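Local coordinates for single-strand DNA-binding protein (Agrobacterium tumefaciens, PDB 3BTP) that binds single-stranded DNA regardless of its nucleotide sequence and mediates nuclear uptake of the transferred T-DNA strand during crown gall transformation, at residues Y227-E232 and Q247-H252; D233-T238 and R243-K248; E251-F254 and S258-P261. All blocks are in the same frame, centred on the assembly; numbering follows the deposited sequence.

Contact 1 (Y227-E232 and Q247-H252)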
loop_
_atom_site.group_PDB
_atom_site.type_symbol
_atom_site.label_atom_id
_atom_site.label_comp_id
_atom_site.label_asym_id
_atom_site.label_seq_id
_atom_site.Cartn_x
_atom_site.Cartn_y
_atom_site.Cartn_z
ATOM N N TYR A 227 16.115 -19.591 1.687
ATOM C CA TYR A 227 16.630 -18.608 0.700
ATOM C C TYR A 227 16.499 -17.152 1.160
ATOM O O TYR A 227 16.168 -16.267 0.370
ATOM C CB TYR A 227 16.062 -18.865 -0.721
ATOM C CG TYR A 227 16.531 -20.211 -1.204
ATOM C CD1 TYR A 227 17.694 -20.345 -1.981
ATOM C CD2 TYR A 227 15.863 -21.377 -0.803
ATOM C CE1 TYR A 227 18.171 -21.614 -2.364
ATOM C CE2 TYR A 227 16.326 -22.651 -1.193
ATOM C CZ TYR A 227 17.476 -22.761 -1.978
ATOM O OH TYR A 227 17.896 -24.042 -2.351
ATOM N N LYS A 228 16.724 -16.914 2.454
ATOM C CA LYS A 228 16.718 -15.535 2.969
ATOM C C LYS A 228 18.008 -15.201 3.692
ATOM O O LYS A 228 18.844 -16.070 3.954
ATOM C CB LYS A 228 15.479 -15.229 3.868
ATOM C CG LYS A 228 14.116 -15.211 3.136
ATOM C CD LYS A 228 12.958 -14.919 4.135
ATOM C CE LYS A 228 11.544 -15.135 3.525
ATOM N NZ LYS A 228 10.607 -14.022 3.985
ATOM N N LEU A 229 18.162 -13.925 4.000
ATOM C CA LEU A 229 19.280 -13.483 4.799
ATOM C C LEU A 229 19.328 -14.159 6.180
ATOM O O LEU A 229 18.300 -14.314 6.817
ATOM C CB LEU A 229 19.244 -11.966 4.919
ATOM C CG LEU A 229 19.642 -11.282 3.621
ATOM C CD1 LEU A 229 19.393 -9.756 3.712
ATOM C CD2 LEU A 229 21.075 -11.612 3.183
ATOM N N ARG A 230 20.505 -14.617 6.610
ATOM C CA ARG A 230 20.736 -14.957 8.036
ATOM C C ARG A 230 20.460 -13.705 8.890
ATOM O O ARG A 230 20.644 -12.598 8.426
ATOM C CB ARG A 230 22.179 -15.396 8.295
ATOM C CG ARG A 230 22.645 -16.570 7.459
ATOM C CD ARG A 230 24.150 -16.886 7.774
ATOM N NE ARG A 230 25.010 -15.686 7.715
ATOM C CZ ARG A 230 25.949 -15.384 8.614
ATOM N NH1 ARG A 230 26.159 -16.196 9.663
ATOM N NH2 ARG A 230 26.683 -14.272 8.474
ATOM N N PRO A 231 20.019 -13.893 10.149
ATOM C CA PRO A 231 19.809 -12.740 11.012
ATOM C C PRO A 231 21.065 -11.890 11.187
ATOM O O PRO A 231 20.958 -10.680 11.270
ATOM C CB PRO A 231 19.376 -13.345 12.331
ATOM C CG PRO A 231 19.229 -14.783 12.096
ATOM C CD PRO A 231 19.693 -15.174 10.802
ATOM N N GLU A 232 22.246 -12.496 11.203
ATOM C CA GLU A 232 23.428 -11.672 11.272
ATOM C C GLU A 232 23.726 -10.865 10.033
ATOM O O GLU A 232 24.648 -10.050 10.096
ATOM C CB GLU A 232 24.714 -12.413 11.721
ATOM C CG GLU A 232 24.878 -13.866 11.357
ATOM C CD GLU A 232 23.970 -14.870 12.165
ATOM O OE1 GLU A 232 22.836 -15.083 11.721
ATOM O OE2 GLU A 232 24.396 -15.511 13.163
ATOM N N GLN A 247 15.997 -5.876 3.856
ATOM C CA GLN A 247 15.408 -6.975 3.129
ATOM C C GLN A 247 16.428 -7.792 2.274
ATOM O O GLN A 247 16.301 -9.021 2.107
ATOM C CB GLN A 247 14.287 -6.317 2.261
ATOM C CG GLN A 247 13.205 -7.215 1.825
ATOM C CD GLN A 247 12.621 -8.030 2.975
ATOM O OE1 GLN A 247 12.605 -7.612 4.155
ATOM N NE2 GLN A 247 12.142 -9.155 2.646
ATOM N N LYS A 248 17.465 -7.128 1.771
ATOM C CA LYS A 248 18.302 -7.699 0.745
ATOM C C LYS A 248 19.633 -6.998 0.773
ATOM O O LYS A 248 19.667 -5.754 1.005
ATOM C CB LYS A 248 17.683 -7.478 -0.626
ATOM C CG LYS A 248 18.494 -8.024 -1.775
ATOM C CD LYS A 248 17.597 -8.138 -2.997
ATOM C CE LYS A 248 18.349 -8.542 -4.245
ATOM N NZ LYS A 248 17.257 -8.987 -5.190
ATOM N N ARG A 249 20.698 -7.786 0.521
ATOM C CA ARG A 249 22.097 -7.326 0.411
ATOM C C ARG A 249 22.534 -7.098 -1.003
ATOM O O ARG A 249 22.652 -8.028 -1.778
ATOM C CB ARG A 249 23.064 -8.308 1.081
ATOM C CG ARG A 249 22.586 -8.570 2.527
ATOM C CD ARG A 249 22.684 -7.319 3.363
ATOM N NE ARG A 249 24.065 -6.933 3.433
ATOM C CZ ARG A 249 24.746 -6.716 4.547
ATOM N NH1 ARG A 249 24.149 -6.810 5.736
ATOM N NH2 ARG A 249 26.039 -6.383 4.447
ATOM N N TYR A 250 22.777 -5.838 -1.309
ATOM C CA TYR A 250 23.082 -5.415 -2.657
ATOM C C TYR A 250 24.576 -5.183 -2.729
ATOM O O TYR A 250 25.155 -4.713 -1.757
ATOM C CB TYR A 250 22.336 -4.096 -2.988
ATOM C CG TYR A 250 20.835 -4.206 -3.113
ATOM C CD1 TYR A 250 20.268 -4.694 -4.262
ATOM C CD2 TYR A 250 19.969 -3.819 -2.057
ATOM C CE1 TYR A 250 18.875 -4.791 -4.397
ATOM C CE2 TYR A 250 18.550 -3.920 -2.190
ATOM C CZ TYR A 250 18.042 -4.388 -3.371
ATOM O OH TYR A 250 16.680 -4.521 -3.552
ATOM N N GLU A 251 25.186 -5.488 -3.880
ATOM C CA GLU A 251 26.573 -5.158 -4.135
ATOM C C GLU A 251 26.845 -3.637 -4.013
ATOM O O GLU A 251 27.888 -3.246 -3.542
ATOM C CB GLU A 251 26.965 -5.608 -5.523
ATOM C CG GLU A 251 28.392 -5.142 -5.858
ATOM C CD GLU A 251 28.963 -5.746 -7.110
ATOM O OE1 GLU A 251 28.246 -6.502 -7.834
ATOM O OE2 GLU A 251 30.164 -5.458 -7.380
ATOM N N HIS A 252 25.934 -2.788 -4.485
ATOM C CA HIS A 252 26.038 -1.317 -4.367
ATOM C C HIS A 252 24.964 -0.828 -3.410
ATOM O O HIS A 252 23.815 -0.472 -3.821
ATOM C CB HIS A 252 25.853 -0.697 -5.761
ATOM C CG HIS A 252 26.776 -1.278 -6.792
ATOM N ND1 HIS A 252 26.357 -2.191 -7.747
ATOM C CD2 HIS A 252 28.095 -1.062 -7.026
ATOM C CE1 HIS A 252 27.385 -2.528 -8.509
ATOM N NE2 HIS A 252 28.450 -1.850 -8.095
#
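The loops that lead into and out of the 235-237/243-245 beta hairpin meet where Leu229 lies against Gln247, Lys248 and Arg249. The meeting is narrow: 156 Å² is buried in all, and Leu229 supplies nearly half of it. No hydrogen bond joins 227-232 to 247-252, so the fit rests on a branched apolar tip set against backbone and aliphatic chain. Leu229 has CG beside its own backbone N and anti to the carbonyl carbon (chi1 -73°), and both methyls reach across. Both meet Arg249 CG, CD2 of Leu229 coming within 3.5 Å of it. CD1 also touches the main chain, 3.6 Å from Gln247 O and 3.8 Å from Lys248 CA. The two side chains cross at about a right angle, so the leucine fork bears on the methylene part of the arginine. Arg249 then bends at chi2 (-66°) and chi3 (-63°), which carries its guanidinium on toward Asp233, whose backbone O receives a weak hydrogen bond from NH1. Further out, Arg230 NE forms a salt bridge with Asp233 OD2, while its charge faces Glu232 in a long ion pair, the carboxylate oxygen well out of the guanidinium plane. Lys248 turns away from Leu229, and its NZ is hydrogen-bonded to a polar side chain on the chain of another protein. The contact joins the loops at the two ends of the hairpin; Arg249 is also tied through its backbone to Asp218, and the side chain of the next residue, Tyr250, touches Pro163 and Leu164 of helix 162-167.

Contact 2 (D233-T238 and R243-K248)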
loop_
_atom_site.group_PDB
_atom_site.type_symbol
_atom_site.label_atom_id
_atom_site.label_comp_id
_atom_site.label_asym_id
_atom_site.label_seq_id
_atom_site.Cartn_x
_atom_site.Cartn_y
_atom_site.Cartn_z
ATOM N N ASP A 233 23.034 -11.097 8.911
ATOM C CA ASP A 233 23.357 -10.359 7.680
ATOM C C ASP A 233 22.293 -9.356 7.309
ATOM O O ASP A 233 22.389 -8.715 6.267
ATOM C CB ASP A 233 23.471 -11.300 6.508
ATOM C CG ASP A 233 24.681 -12.235 6.584
ATOM O OD1 ASP A 233 25.819 -11.791 6.928
ATOM O OD2 ASP A 233 24.469 -13.439 6.248
ATOM N N ARG A 234 21.263 -9.236 8.123
ATOM C CA ARG A 234 20.119 -8.394 7.790
ATOM C C ARG A 234 20.018 -7.084 8.504
ATOM O O ARG A 234 18.937 -6.547 8.548
ATOM C CB ARG A 234 18.761 -9.157 7.879
ATOM C CG ARG A 234 18.542 -9.827 9.156
ATOM C CD ARG A 234 17.159 -10.356 9.291
ATOM N NE ARG A 234 16.923 -11.502 8.419
ATOM C CZ ARG A 234 16.216 -12.580 8.761
ATOM N NH1 ARG A 234 15.678 -12.697 9.999
ATOM N NH2 ARG A 234 16.052 -13.547 7.859
ATOM N N TYR A 235 21.125 -6.561 9.027
ATOM C CA TYR A 235 21.161 -5.234 9.706
ATOM C C TYR A 235 22.209 -4.305 9.172
ATOM O O TYR A 235 23.252 -4.737 8.675
ATOM C CB TYR A 235 21.311 -5.334 11.219
ATOM C CG TYR A 235 20.188 -6.142 11.808
ATOM C CD1 TYR A 235 18.982 -5.550 12.201
ATOM C CD2 TYR A 235 20.312 -7.523 11.907
ATOM C CE1 TYR A 235 17.946 -6.332 12.654
ATOM C CE2 TYR A 235 19.309 -8.288 12.397
ATOM C CZ TYR A 235 18.142 -7.704 12.757
ATOM O OH TYR A 235 17.187 -8.550 13.229
ATOM N N ILE A 236 21.895 -3.017 9.176
ATOM C CA ILE A 236 22.911 -2.012 8.981
ATOM C C ILE A 236 23.065 -1.350 10.345
ATOM O O ILE A 236 22.086 -1.144 11.028
ATOM C CB ILE A 236 22.522 -0.966 7.906
ATOM C CG1 ILE A 236 22.554 -1.584 6.512
ATOM C CG2 ILE A 236 23.477 0.216 7.940
ATOM C CD1 ILE A 236 23.701 -2.645 6.277
ATOM N N GLN A 237 24.300 -1.057 10.723
ATOM C CA GLN A 237 24.639 -0.351 11.949
ATOM C C GLN A 237 24.866 1.120 11.651
ATOM O O GLN A 237 25.660 1.492 10.774
ATOM C CB GLN A 237 25.944 -0.963 12.521
ATOM C CG GLN A 237 26.407 -0.426 13.895
ATOM C CD GLN A 237 25.466 -0.809 14.967
ATOM O OE1 GLN A 237 25.312 -1.981 15.237
ATOM N NE2 GLN A 237 24.777 0.173 15.563
ATOM N N THR A 238 24.124 1.963 12.348
ATOM C CA THR A 238 24.464 3.356 12.355
ATOM C C THR A 238 25.463 3.615 13.519
ATOM O O THR A 238 25.494 2.892 14.555
ATOM C CB THR A 238 23.202 4.369 12.450
ATOM O OG1 THR A 238 22.577 4.254 13.723
ATOM C CG2 THR A 238 22.162 4.187 11.364
ATOM N N ARG A 243 20.726 -0.028 15.149
ATOM C CA ARG A 243 20.715 -0.830 13.902
ATOM C C ARG A 243 19.430 -0.652 13.101
ATOM O O ARG A 243 18.385 -0.337 13.658
ATOM C CB ARG A 243 20.712 -2.301 14.322
ATOM C CG ARG A 243 22.008 -2.663 14.936
ATOM C CD ARG A 243 22.237 -4.120 14.779
ATOM N NE ARG A 243 21.129 -4.930 15.282
ATOM C CZ ARG A 243 21.228 -6.250 15.285
ATOM N NH1 ARG A 243 22.396 -6.797 14.793
ATOM N NH2 ARG A 243 20.211 -6.975 15.777
ATOM N N ARG A 244 19.476 -0.948 11.811
ATOM C CA ARG A 244 18.243 -1.032 11.064
ATOM C C ARG A 244 18.160 -2.287 10.200
ATOM O O ARG A 244 19.085 -2.618 9.438
ATOM C CB ARG A 244 18.077 0.194 10.166
ATOM C CG ARG A 244 17.883 1.516 10.841
ATOM C CD ARG A 244 16.516 1.703 11.533
ATOM N NE ARG A 244 16.561 3.082 12.055
ATOM C CZ ARG A 244 17.185 3.474 13.192
ATOM N NH1 ARG A 244 17.826 2.580 13.991
ATOM N NH2 ARG A 244 17.172 4.776 13.559
ATOM N N GLU A 245 17.023 -2.956 10.268
ATOM C CA GLU A 245 16.827 -4.169 9.476
ATOM C C GLU A 245 16.625 -3.877 7.958
ATOM O O GLU A 245 15.954 -2.926 7.599
ATOM C CB GLU A 245 15.651 -4.933 10.023
ATOM C CG GLU A 245 15.743 -6.358 9.683
ATOM C CD GLU A 245 14.525 -7.117 10.124
ATOM O OE1 GLU A 245 13.923 -6.732 11.165
ATOM O OE2 GLU A 245 14.158 -8.089 9.417
ATOM N N ILE A 246 17.214 -4.698 7.080
ATOM C CA ILE A 246 16.975 -4.566 5.624
ATOM C C ILE A 246 16.510 -5.908 5.086
ATOM O O ILE A 246 16.654 -6.933 5.764
ATOM C CB ILE A 246 18.223 -4.010 4.824
ATOM C CG1 ILE A 246 19.370 -4.999 4.942
ATOM C CG2 ILE A 246 18.561 -2.541 5.306
ATOM C CD1 ILE A 246 20.667 -4.600 4.284
ATOM N N GLN A 247 15.997 -5.876 3.856
ATOM C CA GLN A 247 15.408 -6.975 3.129
ATOM C C GLN A 247 16.428 -7.792 2.274
ATOM O O GLN A 247 16.301 -9.021 2.107
ATOM C CB GLN A 247 14.287 -6.317 2.261
ATOM C CG GLN A 247 13.205 -7.215 1.825
ATOM C CD GLN A 247 12.621 -8.030 2.975
ATOM O OE1 GLN A 247 12.605 -7.612 4.155
ATOM N NE2 GLN A 247 12.142 -9.155 2.646
ATOM N N LYS A 248 17.465 -7.128 1.771
ATOM C CA LYS A 248 18.302 -7.699 0.745
ATOM C C LYS A 248 19.633 -6.998 0.773
ATOM O O LYS A 248 19.667 -5.754 1.005
ATOM C CB LYS A 248 17.683 -7.478 -0.626
ATOM C CG LYS A 248 18.494 -8.024 -1.775
ATOM C CD LYS A 248 17.597 -8.138 -2.997
ATOM C CE LYS A 248 18.349 -8.542 -4.245
ATOM N NZ LYS A 248 17.257 -8.987 -5.190
#
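Strands 235-237 and 243-245 form a two-stranded antiparallel beta hairpin, and its tightly packed part is the backbone pairing around Ile236 and Arg244. These two make a hydrogen-bonded pair: Arg244 N gives to Ile236 O at 2.7 Å, and Ile236 N returns a bond to Arg244 O at 2.9 Å. Beyond the strands, Ile246 N reaches Arg234 O at 2.9 Å. On the face carrying Ile236, apolar packing continues toward Ile246, their CD1 methyls 4.1 Å apart. Ile246 holds CG1 between its backbone N and carbonyl carbon (chi1 63°), which brings CD1 back to the neighbouring strand.

The other face, with Tyr235, Gln237, Arg243 and Glu245, is partly solvent-exposed and built from long polar chains. Here Arg243 bends at chi3 (-54°) and lays its guanidinium flat over the Tyr235 ring, the planes only 5° apart. Its CZ stands 3.7 Å from the ring centroid, a cation-pi stack between diagonal residues of the hairpin. Glu245 CG meets Tyr235 CE1 at 3.7 Å, obliquely to the ring. Gln237 OE1 lies 3.4 Å from Arg243 CG, while its NE2 bonds to Thr238 O in the carbonyl plane. Arg234 and Glu245 run side by side, but their charges stay beyond salt-bridge distance. On the Ile236 face, Arg244 extends the hairpin into the fold through its salt bridge to Asp262. The chemistry implies that main-chain bonds fix the strand register, while the outer face adds the cation-pi stack of Arg243 on Tyr235; the charges of Arg234 and Glu245, with no direct bond between them, probably attract only weakly.

Contact 3 (E251-F254 and S258-P261)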
loop_
_atom_site.group_PDB
_atom_site.type_symbol
_atom_site.label_atom_id
_atom_site.label_comp_id
_atom_site.label_asym_id
_atom_site.label_seq_id
_atom_site.Cartn_x
_atom_site.Cartn_y
_atom_site.Cartn_z
ATOM N N GLU A 251 25.186 -5.488 -3.880
ATOM C CA GLU A 251 26.573 -5.158 -4.135
ATOM C C GLU A 251 26.845 -3.637 -4.013
ATOM O O GLU A 251 27.888 -3.246 -3.542
ATOM C CB GLU A 251 26.965 -5.608 -5.523
ATOM C CG GLU A 251 28.392 -5.142 -5.858
ATOM C CD GLU A 251 28.963 -5.746 -7.110
ATOM O OE1 GLU A 251 28.246 -6.502 -7.834
ATOM O OE2 GLU A 251 30.164 -5.458 -7.380
ATOM N N HIS A 252 25.934 -2.788 -4.485
ATOM C CA HIS A 252 26.038 -1.317 -4.367
ATOM C C HIS A 252 24.964 -0.828 -3.410
ATOM O O HIS A 252 23.815 -0.472 -3.821
ATOM C CB HIS A 252 25.853 -0.697 -5.761
ATOM C CG HIS A 252 26.776 -1.278 -6.792
ATOM N ND1 HIS A 252 26.357 -2.191 -7.747
ATOM C CD2 HIS A 252 28.095 -1.062 -7.026
ATOM C CE1 HIS A 252 27.385 -2.528 -8.509
ATOM N NE2 HIS A 252 28.450 -1.850 -8.095
ATOM N N GLN A 253 25.295 -0.861 -2.135
ATOM C CA GLN A 253 24.330 -0.635 -1.094
ATOM C C GLN A 253 23.740 0.760 -1.086
ATOM O O GLN A 253 22.563 0.890 -0.889
ATOM C CB GLN A 253 24.889 -0.936 0.289
ATOM C CG GLN A 253 25.407 -2.372 0.514
ATOM C CD GLN A 253 25.344 -2.726 2.022
ATOM O OE1 GLN A 253 24.359 -3.384 2.504
ATOM N NE2 GLN A 253 26.332 -2.252 2.773
ATOM N N PHE A 254 24.545 1.792 -1.247
ATOM C CA PHE A 254 24.024 3.150 -1.179
ATOM C C PHE A 254 23.066 3.407 -2.363
ATOM O O PHE A 254 21.954 3.833 -2.155
ATOM C CB PHE A 254 25.135 4.216 -1.133
ATOM C CG PHE A 254 24.583 5.620 -1.180
ATOM C CD1 PHE A 254 23.720 6.082 -0.194
ATOM C CD2 PHE A 254 24.878 6.454 -2.227
ATOM C CE1 PHE A 254 23.154 7.368 -0.293
ATOM C CE2 PHE A 254 24.320 7.712 -2.315
ATOM C CZ PHE A 254 23.492 8.162 -1.337
ATOM N N SER A 258 19.644 0.900 0.064
ATOM C CA SER A 258 19.744 0.160 1.302
ATOM C C SER A 258 20.564 0.811 2.403
ATOM O O SER A 258 21.052 0.105 3.272
ATOM C CB SER A 258 20.050 -1.335 1.044
ATOM O OG SER A 258 18.739 -2.028 0.912
ATOM N N LEU A 259 20.654 2.150 2.401
ATOM C CA LEU A 259 21.411 2.907 3.372
ATOM C C LEU A 259 20.825 4.251 3.736
ATOM O O LEU A 259 21.580 5.100 4.190
ATOM C CB LEU A 259 22.886 3.169 2.905
ATOM C CG LEU A 259 23.953 2.035 2.921
ATOM C CD1 LEU A 259 25.429 2.518 2.618
ATOM C CD2 LEU A 259 23.952 1.241 4.220
ATOM N N LEU A 260 19.523 4.466 3.625
ATOM C CA LEU A 260 18.943 5.790 3.777
ATOM C C LEU A 260 18.432 5.926 5.180
ATOM O O LEU A 260 18.254 4.925 5.873
ATOM C CB LEU A 260 17.750 5.997 2.828
ATOM C CG LEU A 260 17.924 5.780 1.329
ATOM C CD1 LEU A 260 16.562 5.328 0.548
ATOM C CD2 LEU A 260 18.673 6.989 0.723
ATOM N N PRO A 261 18.139 7.156 5.597
ATOM C CA PRO A 261 17.538 7.373 6.927
ATOM C C PRO A 261 16.053 6.993 6.946
ATOM O O PRO A 261 15.473 6.637 5.901
ATOM C CB PRO A 261 17.730 8.887 7.204
ATOM C CG PRO A 261 18.457 9.437 6.059
ATOM C CD PRO A 261 18.349 8.422 4.879
HETATM O O HOH W 1 20.985 4.014 0.050
#
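A tight reversal of the loop between strands 243-245 and 263-266 brings Gln253 and Phe254 against Ser258 and Leu259. The one direct hydrogen bond across it, Ser258 N to Gln253 O at 3.1 Å, is weak, with an N-H...O angle of 134°. Leu259 makes the side-chain contacts with both Gln253 and Phe254. Its CB lies at the edge of the Phe254 ring, near the ring plane. CG, placed beside its own backbone N by chi1 of -74°, comes within 4.1 Å of Gln253 CB. From there CD1 reaches segment 251-254, 4.0 Å from Phe254 N, and also touches Phe254 CB, whereas CD2 turns to the hairpin and touches Ile236. The CB of Phe254 is set away from 258-261 overall yet still meets that CD1 methyl, and with CG anti to N (chi1 175°) the ring is left with an edge to Leu259 CB. Phe254 and Leu259 both touch Gln122 of strand 117-124, and the Phe254 side chain also touches Cys149 and Phe128. A water between Phe254 O and Leu259 N is a doubtful bridge, since it sits implausibly close to the carbonyl oxygen. The Leu260 side chain touches Val120 and Leu151, carrying the loop over the sheet that includes 117-124 and 149-153. The chemistry is that of a turn with little polar linkage: a single weak, bent bond joins the two backbones directly, and apolar contacts of Leu259 with Gln253 and Phe254 supply the rest of the attachment.

How the contacts relate
Contact 1 brackets the hairpin of contact 2 in sequence, and contact 3 follows. Contact 2 is a surface hairpin and the one with regular strand pairing; contacts 1 and 3 are partly buried and join loops. Contacts 1 and 2 share Gln247 and Lys248 and lie about 8 Å apart between centres, so the ends of the hairpin are gathered by the loops beside it. Contact 3 takes up the same connection at Glu251 and His252 and meets the hairpin through Ile236, which touches Leu259, Gln253 and Ser258. Chemistry varies accordingly: apolar contact without hydrogen bonds in 1, regular backbone hydrogen bonds with cation-pi stacking in 2, and one weak backbone bond and apolar contact in 3.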